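Local coordinates for HIAXHD3 (Humicola insolens, PDB 3ZXK), which removes L-arabinofuranosyl side chains from xylan-type polysaccharides as an exo-acting family 43 glycoside hydrolase, a scaffold into which endo-xylanase activity has been engineered, at residues Y31-F36 and G41-K46; T57-R62 and F97-C102; G82-T87 and R503-Y508; V263-M266 and G272-P275. All blocks are in the same frame, centred on the assembly; numbering follows the deposited sequence.

Contacts 1, 2 and 4 are buried in the catalytic propeller, whereas contact 3 is smaller and only partly buried, where the propeller meets the C-terminal concanavalin-like domain. Contact 1 lies within the sheet in which strand 41-47 pairs with 28-32 and 54-58; contact 2 joins that sheet to the one of 96-103. Contact 1 is largely backbone bonding, contact 2 aliphatic packing on the indole of W99. Y100 N, 2.9 Å from T87 O, ties contact 2 to contact 3. Contact 4 is a hairpin of another sheet, and its R273 adds a polar grip on arabinose that the other three lack. F36 of contact 1 touches both W84 and F505 of contact 3.

Contact 1 (Y31-F36 and G41-K46); sequences YSSSTF and GAPVLK
Y31 and S32 pair with L45 and V44 as neighbouring antiparallel strands of a four-stranded sheet deep in the catalytic domain. Y31 and L45 exchange both backbone bonds, and the one from L45 N to Y31 O (2.8 Å) is nearly straight and lies in the carbonyl plane. On their face of the sheet the two side chains run side by side, with CD1 of L45 over the phenol ring, 4.0 Å from its centroid and towards the rim. The phenol hydroxyl itself bonds to the carbonyl of H17. S33 N still reaches P43 O at 3.2 Å, but beyond it side chains take over. T35 OG1 accepts from A42 N at 2.9 Å, while its CG2 presses tip to tip on P43 CD at 3.4 Å, a tight fit. S33 OG, placed between backbone N and carbonyl carbon (chi1 68°), lies 3.2 Å from P43 CG and bonds to H17 ND1. Near the S32-V44 pair a water bridges S32 OG (2.6 Å) and A42 O. The chain turns a corner at A42 and enters a central strand of the sheet, an arrangement that fits one blade of the five-bladed beta-propeller of family 43.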
loop_
_atom_site.group_PDB
_atom_site.type_symbol
_atom_site.label_atom_id
_atom_site.label_comp_id
_atom_site.label_asym_id
_atom_site.label_seq_id
_atom_site.Cartn_x
_atom_site.Cartn_y
_atom_site.Cartn_z
ATOM N N TYR A 31 -6.471 -5.266 8.328
ATOM C CA TYR A 31 -5.038 -5.190 7.955
ATOM C C TYR A 31 -4.832 -3.763 7.512
ATOM O O TYR A 31 -5.571 -3.264 6.651
ATOM C CB TYR A 31 -4.865 -6.132 6.767
ATOM C CG TYR A 31 -3.526 -6.290 6.077
ATOM C CD1 TYR A 31 -2.821 -5.199 5.555
ATOM C CD2 TYR A 31 -3.024 -7.569 5.856
ATOM C CE1 TYR A 31 -1.632 -5.381 4.847
ATOM C CE2 TYR A 31 -1.835 -7.746 5.167
ATOM C CZ TYR A 31 -1.155 -6.672 4.662
ATOM O OH TYR A 31 0.011 -6.964 3.989
ATOM N N SER A 32 -3.858 -3.101 8.116
ATOM C CA SER A 32 -3.499 -1.724 7.798
ATOM C C SER A 32 -2.089 -1.670 7.211
ATOM O O SER A 32 -1.191 -2.310 7.747
ATOM C CB SER A 32 -3.602 -0.885 9.073
ATOM O OG SER A 32 -3.149 0.444 8.879
ATOM N N SER A 33 -1.888 -0.899 6.142
ATOM C CA SER A 33 -0.592 -0.831 5.443
ATOM C C SER A 33 -0.084 0.597 5.213
ATOM O O SER A 33 -0.819 1.582 5.459
ATOM C CB SER A 33 -0.591 -1.643 4.131
ATOM O OG SER A 33 -1.443 -1.051 3.167
ATOM N N SER A 34 1.167 0.701 4.736
ATOM C CA SER A 34 1.815 1.999 4.534
ATOM C C SER A 34 1.897 2.405 3.079
ATOM O O SER A 34 2.073 1.566 2.172
ATOM C CB SER A 34 3.223 1.932 5.092
ATOM O OG SER A 34 3.158 1.557 6.441
ATOM N N THR A 35 1.761 3.713 2.853
ATOM C CA THR A 35 1.594 4.230 1.497
ATOM C C THR A 35 2.462 5.431 1.132
ATOM O O THR A 35 2.288 5.979 0.070
ATOM C CB THR A 35 0.132 4.649 1.266
ATOM O OG1 THR A 35 -0.382 5.215 2.481
ATOM C CG2 THR A 35 -0.743 3.415 0.882
ATOM N N PHE A 36 3.377 5.852 2.003
ATOM C CA PHE A 36 4.326 6.918 1.609
ATOM C C PHE A 36 3.566 8.189 1.185
ATOM O O PHE A 36 2.745 8.680 1.972
ATOM C CB PHE A 36 5.388 6.362 0.616
ATOM C CG PHE A 36 6.154 5.212 1.226
ATOM C CD1 PHE A 36 5.646 3.901 1.206
ATOM C CD2 PHE A 36 7.330 5.469 1.949
ATOM C CE1 PHE A 36 6.329 2.867 1.852
ATOM C CE2 PHE A 36 8.011 4.442 2.595
ATOM C CZ PHE A 36 7.512 3.144 2.531
ATOM N N GLY A 41 -4.142 7.722 1.974
ATOM C CA GLY A 41 -3.125 6.894 2.597
ATOM C C GLY A 41 -3.691 5.899 3.589
ATOM O O GLY A 41 -4.845 6.018 4.014
ATOM N N ALA A 42 -2.838 4.937 3.966
ATOM C CA ALA A 42 -3.120 3.963 5.030
ATOM C C ALA A 42 -4.351 3.113 4.752
ATOM O O ALA A 42 -5.346 3.186 5.488
ATOM C CB ALA A 42 -3.202 4.617 6.415
ATOM N N PRO A 43 -4.290 2.292 3.705
ATOM C CA PRO A 43 -5.434 1.423 3.382
ATOM C C PRO A 43 -5.730 0.466 4.522
ATOM O O PRO A 43 -4.815 0.098 5.298
ATOM C CB PRO A 43 -4.936 0.584 2.202
ATOM C CG PRO A 43 -3.556 0.996 1.931
ATOM C CD PRO A 43 -3.119 2.066 2.841
ATOM N N VAL A 44 -7.003 0.093 4.607
ATOM C CA VAL A 44 -7.481 -0.975 5.479
ATOM C C VAL A 44 -8.084 -2.062 4.589
ATOM O O VAL A 44 -8.958 -1.768 3.751
ATOM C CB VAL A 44 -8.562 -0.496 6.474
ATOM C CG1 VAL A 44 -8.995 -1.616 7.411
ATOM C CG2 VAL A 44 -8.035 0.660 7.328
ATOM N N LEU A 45 -7.606 -3.289 4.783
ATOM C CA LEU A 45 -8.170 -4.469 4.133
ATOM C C LEU A 45 -8.932 -5.295 5.133
ATOM O O LEU A 45 -8.656 -5.255 6.349
ATOM C CB LEU A 45 -7.080 -5.323 3.478
ATOM C CG LEU A 45 -5.964 -4.590 2.698
ATOM C CD1 LEU A 45 -4.882 -5.600 2.338
ATOM C CD2 LEU A 45 -6.521 -3.925 1.457
ATOM N N LYS A 46 -9.894 -6.059 4.617
ATOM C CA LYS A 46 -10.753 -6.888 5.429
ATOM C C LYS A 46 -10.691 -8.334 4.926
ATOM O O LYS A 46 -10.593 -8.577 3.707
ATOM C CB LYS A 46 -12.168 -6.344 5.288
ATOM C CG LYS A 46 -13.282 -7.268 5.659
ATOM C CD LYS A 46 -14.631 -6.652 5.372
ATOM C CE LYS A 46 -15.691 -7.524 6.019
ATOM N NZ LYS A 46 -17.045 -6.940 5.869
HETATM O O HOH W 1 -5.122 1.971 8.041
#

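Contact 2 (T57-R62 and F97-C102); sequences THSVPR and FYWYGC
S59 and V60 pack against the indole of W99, all three buried, in a contact made by side chains alone. Along 97-102, the two residues that precede the tryptophan send their side chains to other neighbours: the F97 ring meets Y90 and W129, and the Y98 hydroxyl bonds to R91 and N94. W99 then points its side chain at the other segment, CG anti to the backbone N (chi1 178°), which lays the indole along the strand, between G101 and the other segment. Its near end meets S59. CB of S59 lies 3.7 Å from W99 CG and 4.1 Å from the centroid of the five-membered ring, off-centre, while S59 OG stays 3.9 Å from W99 CD1. The far end of the indole belongs to V60, whose side chain crosses the tryptophan at about a right angle. Methyl CG2 of V60 sits over the six-membered ring, 3.8 Å from its centroid and only 16° off the normal, with W99 CZ3 its nearest atom at 3.7 Å. This is a clear CH-pi contact. Two residues on, G101 N lies 3.6 Å from the plane on the opposite face of the indole, towards the rim, so the ring is held between V60 and its own strand. S59 and V60 can both turn to W99 because they form a classic beta bulge opposite G41. The indole thus fills the join between two propeller sheets, with A42 of strand 41-47 also against W99 and W110 of strand 106-113 against V60.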
loop_
_atom_site.group_PDB
_atom_site.type_symbol
_atom_site.label_atom_id
_atom_site.label_comp_id
_atom_site.label_asym_id
_atom_site.label_seq_id
_atom_site.Cartn_x
_atom_site.Cartn_y
_atom_site.Cartn_z
ATOM N N THR A 57 -11.397 0.624 3.122
ATOM C CA THR A 57 -11.303 2.053 3.461
ATOM C C THR A 57 -9.844 2.499 3.478
ATOM O O THR A 57 -8.942 1.671 3.322
ATOM C CB THR A 57 -12.035 2.378 4.823
ATOM O OG1 THR A 57 -12.185 3.803 4.985
ATOM C CG2 THR A 57 -11.302 1.799 6.035
ATOM N N HIS A 58 -9.611 3.792 3.656
ATOM C CA HIS A 58 -8.266 4.303 3.918
ATOM C C HIS A 58 -8.358 5.195 5.126
ATOM O O HIS A 58 -9.281 6.003 5.238
ATOM C CB HIS A 58 -7.753 5.176 2.784
ATOM C CG HIS A 58 -7.250 4.426 1.572
ATOM N ND1 HIS A 58 -8.078 3.816 0.685
ATOM C CD2 HIS A 58 -5.955 4.218 1.112
ATOM C CE1 HIS A 58 -7.345 3.291 -0.326
ATOM N NE2 HIS A 58 -6.050 3.518 -0.062
ATOM N N SER A 59 -7.393 5.094 6.034
ATOM C CA SER A 59 -7.449 5.895 7.290
ATOM C C SER A 59 -7.116 7.381 7.112
ATOM O O SER A 59 -7.477 8.184 7.961
ATOM C CB SER A 59 -6.490 5.303 8.327
ATOM O OG SER A 59 -6.927 4.031 8.716
ATOM N N VAL A 60 -6.405 7.712 6.025
ATOM C CA VAL A 60 -6.020 9.114 5.797
ATOM C C VAL A 60 -6.563 9.557 4.433
ATOM O O VAL A 60 -5.886 9.458 3.408
ATOM C CB VAL A 60 -4.492 9.294 5.947
ATOM C CG1 VAL A 60 -4.103 10.771 5.844
ATOM C CG2 VAL A 60 -4.009 8.752 7.282
ATOM N N PRO A 61 -7.807 10.039 4.402
ATOM C CA PRO A 61 -8.418 10.325 3.097
ATOM C C PRO A 61 -7.700 11.388 2.281
ATOM O O PRO A 61 -7.806 11.353 1.050
ATOM C CB PRO A 61 -9.852 10.745 3.449
ATOM C CG PRO A 61 -9.907 10.914 4.940
ATOM C CD PRO A 61 -8.810 10.029 5.488
ATOM N N ARG A 62 -7.021 12.329 2.928
ATOM C CA ARG A 62 -6.152 13.272 2.212
ATOM C C ARG A 62 -5.005 13.527 3.163
ATOM O O ARG A 62 -5.240 13.722 4.355
ATOM C CB ARG A 62 -6.880 14.572 1.890
ATOM C CG ARG A 62 -6.022 15.601 1.176
ATOM C CD ARG A 62 -6.868 16.795 0.759
ATOM N NE ARG A 62 -6.055 17.805 0.076
ATOM C CZ ARG A 62 -5.859 17.846 -1.237
ATOM N NH1 ARG A 62 -6.453 16.950 -2.033
ATOM N NH2 ARG A 62 -5.070 18.787 -1.753
ATOM N N PHE A 97 -12.190 3.382 15.537
ATOM C CA PHE A 97 -10.854 2.976 15.061
ATOM C C PHE A 97 -9.842 4.112 15.224
ATOM O O PHE A 97 -10.158 5.276 14.925
ATOM C CB PHE A 97 -10.912 2.596 13.582
ATOM C CG PHE A 97 -11.625 1.291 13.292
ATOM C CD1 PHE A 97 -13.013 1.273 13.102
ATOM C CD2 PHE A 97 -10.914 0.096 13.131
ATOM C CE1 PHE A 97 -13.673 0.077 12.805
ATOM C CE2 PHE A 97 -11.580 -1.106 12.842
ATOM C CZ PHE A 97 -12.953 -1.109 12.674
ATOM N N TYR A 98 -8.654 3.772 15.720
ATOM C CA TYR A 98 -7.575 4.735 15.906
ATOM C C TYR A 98 -6.369 4.369 15.034
ATOM O O TYR A 98 -5.747 3.306 15.226
ATOM C CB TYR A 98 -7.083 4.785 17.351
ATOM C CG TYR A 98 -8.048 5.348 18.374
ATOM C CD1 TYR A 98 -9.249 4.687 18.684
ATOM C CD2 TYR A 98 -7.757 6.525 19.059
ATOM C CE1 TYR A 98 -10.139 5.197 19.625
ATOM C CE2 TYR A 98 -8.640 7.028 20.021
ATOM C CZ TYR A 98 -9.844 6.374 20.287
ATOM O OH TYR A 98 -10.689 6.864 21.254
ATOM N N TRP A 99 -5.964 5.298 14.185
ATOM C CA TRP A 99 -4.775 5.149 13.343
ATOM C C TRP A 99 -3.748 6.164 13.799
ATOM O O TRP A 99 -4.045 7.357 13.841
ATOM C CB TRP A 99 -5.135 5.390 11.852
ATOM C CG TRP A 99 -3.912 5.299 10.958
ATOM C CD1 TRP A 99 -3.388 4.151 10.397
ATOM C CD2 TRP A 99 -2.991 6.367 10.597
ATOM N NE1 TRP A 99 -2.230 4.425 9.706
ATOM C CE2 TRP A 99 -1.940 5.751 9.787
ATOM C CE3 TRP A 99 -2.938 7.732 10.837
ATOM C CZ2 TRP A 99 -0.900 6.491 9.239
ATOM C CZ3 TRP A 99 -1.870 8.464 10.297
ATOM C CH2 TRP A 99 -0.877 7.857 9.510
ATOM N N TYR A 100 -2.548 5.710 14.141
ATOM C CA TYR A 100 -1.488 6.674 14.448
ATOM C C TYR A 100 -0.352 6.431 13.463
ATOM O O TYR A 100 0.002 5.265 13.206
ATOM C CB TYR A 100 -0.912 6.465 15.848
ATOM C CG TYR A 100 -1.833 6.722 17.013
ATOM C CD1 TYR A 100 -2.744 5.748 17.448
ATOM C CD2 TYR A 100 -1.776 7.948 17.710
ATOM C CE1 TYR A 100 -3.585 5.995 18.540
ATOM C CE2 TYR A 100 -2.614 8.197 18.800
ATOM C CZ TYR A 100 -3.506 7.213 19.205
ATOM O OH TYR A 100 -4.348 7.436 20.276
ATOM N N GLY A 101 0.274 7.517 13.026
ATOM C CA GLY A 101 1.489 7.385 12.207
ATOM C C GLY A 101 2.374 8.606 12.368
ATOM O O GLY A 101 1.871 9.734 12.325
ATOM N N CYS A 102 3.686 8.393 12.516
ATOM C CA CYS A 102 4.642 9.498 12.563
ATOM C C CYS A 102 5.077 9.868 11.161
ATOM O O CYS A 102 5.529 9.010 10.402
ATOM C CB CYS A 102 5.880 9.135 13.399
ATOM S SG CYS A 102 7.058 10.523 13.400
#

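Contact 3 (G82-T87 and R503-Y508); sequences GIWAST and RYFTGY
W84 and F505 meet obliquely, CH2 against CE2, a small contact between a loop of the catalytic domain and a loop of the C-terminal domain. At its base W84 is steadied by S86, whose OG donates to W84 O at 2.8 Å from well above the carbonyl plane. From CB the side chain leaves with CG anti to the carbonyl carbon (chi1 -76°), which carries the indole out towards the other domain. CD1 and NE1 come next, and they run along the ring of F36, while the hydrogen on NE1 goes to the carbonyl of V80. That bond helps to fix the rotation of the indole. Farther out, W84 CZ2 approaches F505 CE2 at 4.3 Å, and at the tip W84 CH2 makes the shortest approach to F505 CE2, 4.1 Å. The two ring planes stand at 58° with centroids 5.4 Å apart, and the side chains cross at about a right angle. F505 is presented by a classic gamma turn: T506 N bonds to Y504 O at 2.8 Å around the positive phi of F505. CB of F505 in turn rests near NH2 of R273. A bound beta-D-xylopyranose touches both W84 and F505, so the two rings border the glycan pocket from different domains. With no polar atom joining the pair, the contact relies on dispersion and shape, and the aromatic carbons it brings together probably offer an apolar surface to the C-H groups of the sugar.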
loop_
_atom_site.group_PDB
_atom_site.type_symbol
_atom_site.label_atom_id
_atom_site.label_comp_id
_atom_site.label_asym_id
_atom_site.label_seq_id
_atom_site.Cartn_x
_atom_site.Cartn_y
_atom_site.Cartn_z
ATOM N N GLY A 82 6.030 10.764 3.826
ATOM C CA GLY A 82 4.672 10.367 4.167
ATOM C C GLY A 82 4.589 9.179 5.111
ATOM O O GLY A 82 5.335 9.099 6.077
ATOM N N ILE A 83 3.646 8.286 4.833
ATOM C CA ILE A 83 3.294 7.238 5.770
ATOM C C ILE A 83 4.238 6.050 5.666
ATOM O O ILE A 83 4.257 5.325 4.668
ATOM C CB ILE A 83 1.836 6.780 5.565
ATOM C CG1 ILE A 83 0.897 7.962 5.843
ATOM C CG2 ILE A 83 1.515 5.547 6.423
ATOM C CD1 ILE A 83 -0.575 7.687 5.498
ATOM N N TRP A 84 5.063 5.923 6.703
ATOM C CA TRP A 84 5.922 4.758 6.904
ATOM C C TRP A 84 5.185 3.786 7.822
ATOM O O TRP A 84 3.939 3.807 7.890
ATOM C CB TRP A 84 7.270 5.201 7.440
ATOM C CG TRP A 84 8.162 5.818 6.392
ATOM C CD1 TRP A 84 7.803 6.670 5.350
ATOM C CD2 TRP A 84 9.610 5.664 6.286
ATOM N NE1 TRP A 84 8.907 7.070 4.633
ATOM C CE2 TRP A 84 10.029 6.473 5.126
ATOM C CE3 TRP A 84 10.561 4.928 6.984
ATOM C CZ2 TRP A 84 11.352 6.541 4.719
ATOM C CZ3 TRP A 84 11.895 5.000 6.572
ATOM C CH2 TRP A 84 12.286 5.791 5.465
ATOM N N ALA A 85 5.892 2.894 8.510
ATOM C CA ALA A 85 5.186 1.938 9.366
ATOM C C ALA A 85 4.377 2.665 10.429
ATOM O O ALA A 85 4.932 3.505 11.174
ATOM C CB ALA A 85 6.152 0.954 10.007
ATOM N N SER A 86 3.087 2.347 10.464
ATOM C CA SER A 86 2.125 3.006 11.351
ATOM C C SER A 86 1.267 1.979 12.076
ATOM O O SER A 86 1.654 0.808 12.169
ATOM C CB SER A 86 1.320 4.006 10.523
ATOM O OG SER A 86 2.218 4.871 9.836
ATOM N N THR A 87 0.154 2.383 12.670
ATOM C CA THR A 87 -0.566 1.429 13.508
ATOM C C THR A 87 -2.055 1.765 13.556
ATOM O O THR A 87 -2.430 2.922 13.450
ATOM C CB THR A 87 0.063 1.362 14.929
ATOM O OG1 THR A 87 -0.555 0.308 15.658
ATOM C CG2 THR A 87 -0.112 2.666 15.692
ATOM N N ARG A 503 14.911 1.003 -2.582
ATOM C CA ARG A 503 14.974 2.340 -1.975
ATOM C C ARG A 503 13.720 3.221 -2.067
ATOM O O ARG A 503 13.433 3.979 -1.137
ATOM C CB ARG A 503 16.229 3.088 -2.436
ATOM C CG ARG A 503 17.512 2.371 -2.021
ATOM C CD ARG A 503 18.752 3.242 -2.085
ATOM N NE ARG A 503 19.932 2.490 -1.656
ATOM C CZ ARG A 503 20.377 2.406 -0.402
ATOM N NH1 ARG A 503 19.749 3.034 0.583
ATOM N NH2 ARG A 503 21.468 1.691 -0.131
ATOM N N TYR A 504 12.953 3.083 -3.148
ATOM C CA TYR A 504 11.668 3.792 -3.266
ATOM C C TYR A 504 10.570 3.164 -2.393
ATOM O O TYR A 504 9.518 3.756 -2.202
ATOM C CB TYR A 504 11.264 3.805 -4.741
ATOM C CG TYR A 504 10.055 4.643 -5.088
ATOM C CD1 TYR A 504 10.168 6.030 -5.210
ATOM C CD2 TYR A 504 8.808 4.050 -5.323
ATOM C CE1 TYR A 504 9.079 6.820 -5.543
ATOM C CE2 TYR A 504 7.704 4.824 -5.671
ATOM C CZ TYR A 504 7.830 6.203 -5.776
ATOM O OH TYR A 504 6.712 6.952 -6.105
ATOM N N PHE A 505 10.828 1.949 -1.939
ATOM C CA PHE A 505 9.963 1.156 -1.050
ATOM C C PHE A 505 8.699 0.629 -1.711
ATOM O O PHE A 505 8.488 -0.583 -1.739
ATOM C CB PHE A 505 9.663 1.870 0.281
ATOM C CG PHE A 505 10.852 1.967 1.203
ATOM C CD1 PHE A 505 11.343 0.844 1.867
ATOM C CD2 PHE A 505 11.484 3.187 1.396
ATOM C CE1 PHE A 505 12.441 0.950 2.721
ATOM C CE2 PHE A 505 12.594 3.300 2.232
ATOM C CZ PHE A 505 13.070 2.181 2.897
ATOM N N THR A 506 7.861 1.513 -2.236
ATOM C CA THR A 506 6.630 1.098 -2.899
ATOM C C THR A 506 6.950 0.274 -4.155
ATOM O O THR A 506 7.952 0.509 -4.805
ATOM C CB THR A 506 5.858 2.373 -3.308
ATOM O OG1 THR A 506 5.604 3.126 -2.125
ATOM C CG2 THR A 506 4.504 2.050 -3.997
ATOM N N GLY A 507 6.115 -0.697 -4.488
ATOM C CA GLY A 507 6.307 -1.454 -5.715
ATOM C C GLY A 507 5.881 -0.700 -6.959
ATOM O O GLY A 507 5.366 0.426 -6.885
ATOM N N TYR A 508 6.144 -1.312 -8.116
ATOM C CA TYR A 508 5.648 -0.770 -9.360
ATOM C C TYR A 508 4.140 -0.702 -9.368
ATOM O O TYR A 508 3.460 -1.656 -8.907
ATOM C CB TYR A 508 6.095 -1.630 -10.536
ATOM C CG TYR A 508 7.427 -1.184 -11.093
ATOM C CD1 TYR A 508 7.505 -0.138 -12.016
ATOM C CD2 TYR A 508 8.616 -1.775 -10.674
ATOM C CE1 TYR A 508 8.723 0.265 -12.546
ATOM C CE2 TYR A 508 9.864 -1.361 -11.186
ATOM C CZ TYR A 508 9.908 -0.318 -12.120
ATOM O OH TYR A 508 11.091 0.107 -12.660
#

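Contact 4 (V263-M266 and G272-P275); sequences VAFM and GRIP. With AHR (alpha-L-arabinofuranose), chain C.
F265, M266 and R273 bury the most surface where the beta hairpin of strands 260-267 and 273-282 closes, within the catalytic propeller. M266 anchors the backbone: its N donates to I274 O at 2.9 Å, and its O accepts from I274 N at 3.2 Å in the carbonyl plane. The same M266 O also lies 3.1 Å from R273 CA, a C-H...O contact. On the M266 and I274 face the side chains touch only loosely, and the methionine chain leads away from I274 and touches V276. The other face belongs to F265, next to P275 in the register. Its CG sits between backbone N and carbonyl carbon (chi1 55°), which lays the ring alongside R273. F265 CD1 rests 3.8 Å from R273 CB, and both side chains point the same way, towards the bound alpha-L-arabinofuranose, with ring and guanidinium planes 77° apart. The aliphatic part of the arginine is therefore packed against the phenylalanine while its head remains available to the sugar. H248 and D267 also bond to this sugar, and H248 meets the F265 ring. Both flat groups of the hairpin turn an edge to one oxygen, O3 of the arabinose: F265 CE1 approaches it in plane at 3.8 Å, and the bend at the third torsion of R273 brings the guanidinium round so that NH1 donates to O3 at 2.9 Å, with 157° at the hydrogen.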
loop_
_atom_site.group_PDB
_atom_site.type_symbol
_atom_site.label_atom_id
_atom_site.label_comp_id
_atom_site.label_asym_id
_atom_site.label_seq_id
_atom_site.Cartn_x
_atom_site.Cartn_y
_atom_site.Cartn_z
ATOM N N VAL A 263 1.462 -12.966 10.526
ATOM C CA VAL A 263 1.315 -12.401 9.176
ATOM C C VAL A 263 2.544 -11.539 8.980
ATOM O O VAL A 263 2.689 -10.502 9.618
ATOM C CB VAL A 263 0.038 -11.537 9.008
ATOM C CG1 VAL A 263 -0.106 -11.094 7.566
ATOM C CG2 VAL A 263 -1.190 -12.332 9.416
ATOM N N ALA A 264 3.440 -11.980 8.111
ATOM C CA ALA A 264 4.689 -11.227 7.856
ATOM C C ALA A 264 4.652 -10.705 6.428
ATOM O O ALA A 264 3.676 -10.961 5.708
ATOM C CB ALA A 264 5.926 -12.115 8.066
ATOM N N PHE A 265 5.674 -9.977 5.972
ATOM C CA PHE A 265 5.725 -9.763 4.532
ATOM C C PHE A 265 7.083 -10.108 3.972
ATOM O O PHE A 265 8.078 -10.214 4.722
ATOM C CB PHE A 265 5.302 -8.321 4.115
ATOM C CG PHE A 265 6.084 -7.245 4.797
ATOM C CD1 PHE A 265 7.331 -6.856 4.298
ATOM C CD2 PHE A 265 5.579 -6.619 5.944
ATOM C CE1 PHE A 265 8.066 -5.856 4.932
ATOM C CE2 PHE A 265 6.299 -5.619 6.560
ATOM C CZ PHE A 265 7.534 -5.234 6.060
ATOM N N MET A 266 7.100 -10.296 2.650
ATOM C CA MET A 266 8.284 -10.624 1.856
ATOM C C MET A 266 8.712 -9.390 1.061
ATOM O O MET A 266 7.843 -8.620 0.622
ATOM C CB MET A 266 7.934 -11.716 0.835
ATOM C CG MET A 266 7.366 -13.007 1.410
ATOM S SD MET A 266 8.512 -13.913 2.478
ATOM C CE MET A 266 9.900 -14.257 1.386
ATOM N N GLY A 272 6.842 -5.378 -4.983
ATOM C CA GLY A 272 6.620 -4.764 -3.671
ATOM C C GLY A 272 6.625 -5.776 -2.542
ATOM O O GLY A 272 7.185 -6.855 -2.676
ATOM N N ARG A 273 6.033 -5.398 -1.423
ATOM C CA ARG A 273 6.121 -6.168 -0.195
ATOM C C ARG A 273 4.763 -6.762 0.095
ATOM O O ARG A 273 3.780 -6.033 0.250
ATOM C CB ARG A 273 6.656 -5.297 0.938
ATOM C CG ARG A 273 8.112 -4.971 0.631
ATOM C CD ARG A 273 8.782 -4.027 1.600
ATOM N NE ARG A 273 8.199 -2.699 1.630
ATOM C CZ ARG A 273 8.487 -1.790 2.562
ATOM N NH1 ARG A 273 9.364 -2.085 3.543
ATOM N NH2 ARG A 273 7.900 -0.586 2.519
ATOM N N ILE A 274 4.720 -8.094 0.120
ATOM C CA ILE A 274 3.474 -8.836 0.077
ATOM C C ILE A 274 3.331 -9.782 1.273
ATOM O O ILE A 274 4.310 -10.334 1.761
ATOM C CB ILE A 274 3.318 -9.573 -1.293
ATOM C CG1 ILE A 274 4.305 -10.747 -1.418
ATOM C CG2 ILE A 274 3.463 -8.571 -2.452
ATOM C CD1 ILE A 274 4.226 -11.452 -2.762
ATOM N N PRO A 275 2.093 -9.988 1.745
ATOM C CA PRO A 275 1.930 -10.747 2.981
ATOM C C PRO A 275 1.933 -12.268 2.824
ATOM O O PRO A 275 1.403 -12.806 1.841
ATOM C CB PRO A 275 0.545 -10.305 3.492
ATOM C CG PRO A 275 -0.203 -9.901 2.259
ATOM C CD PRO A 275 0.841 -9.314 1.328
HETATM O O5 AHR C . 14.888 -5.193 2.261
HETATM C C5 AHR C . 14.097 -4.040 1.911
HETATM C C4 AHR C . 13.511 -3.343 3.143
HETATM O O4 AHR C . 14.549 -2.916 4.021
HETATM C C3 AHR C . 12.634 -4.185 4.065
HETATM O O3 AHR C . 11.297 -4.309 3.603
HETATM C C2 AHR C . 12.649 -3.444 5.374
HETATM O O2 AHR C . 12.597 -4.341 6.500
HETATM C C1 AHR C . 13.992 -2.743 5.336
#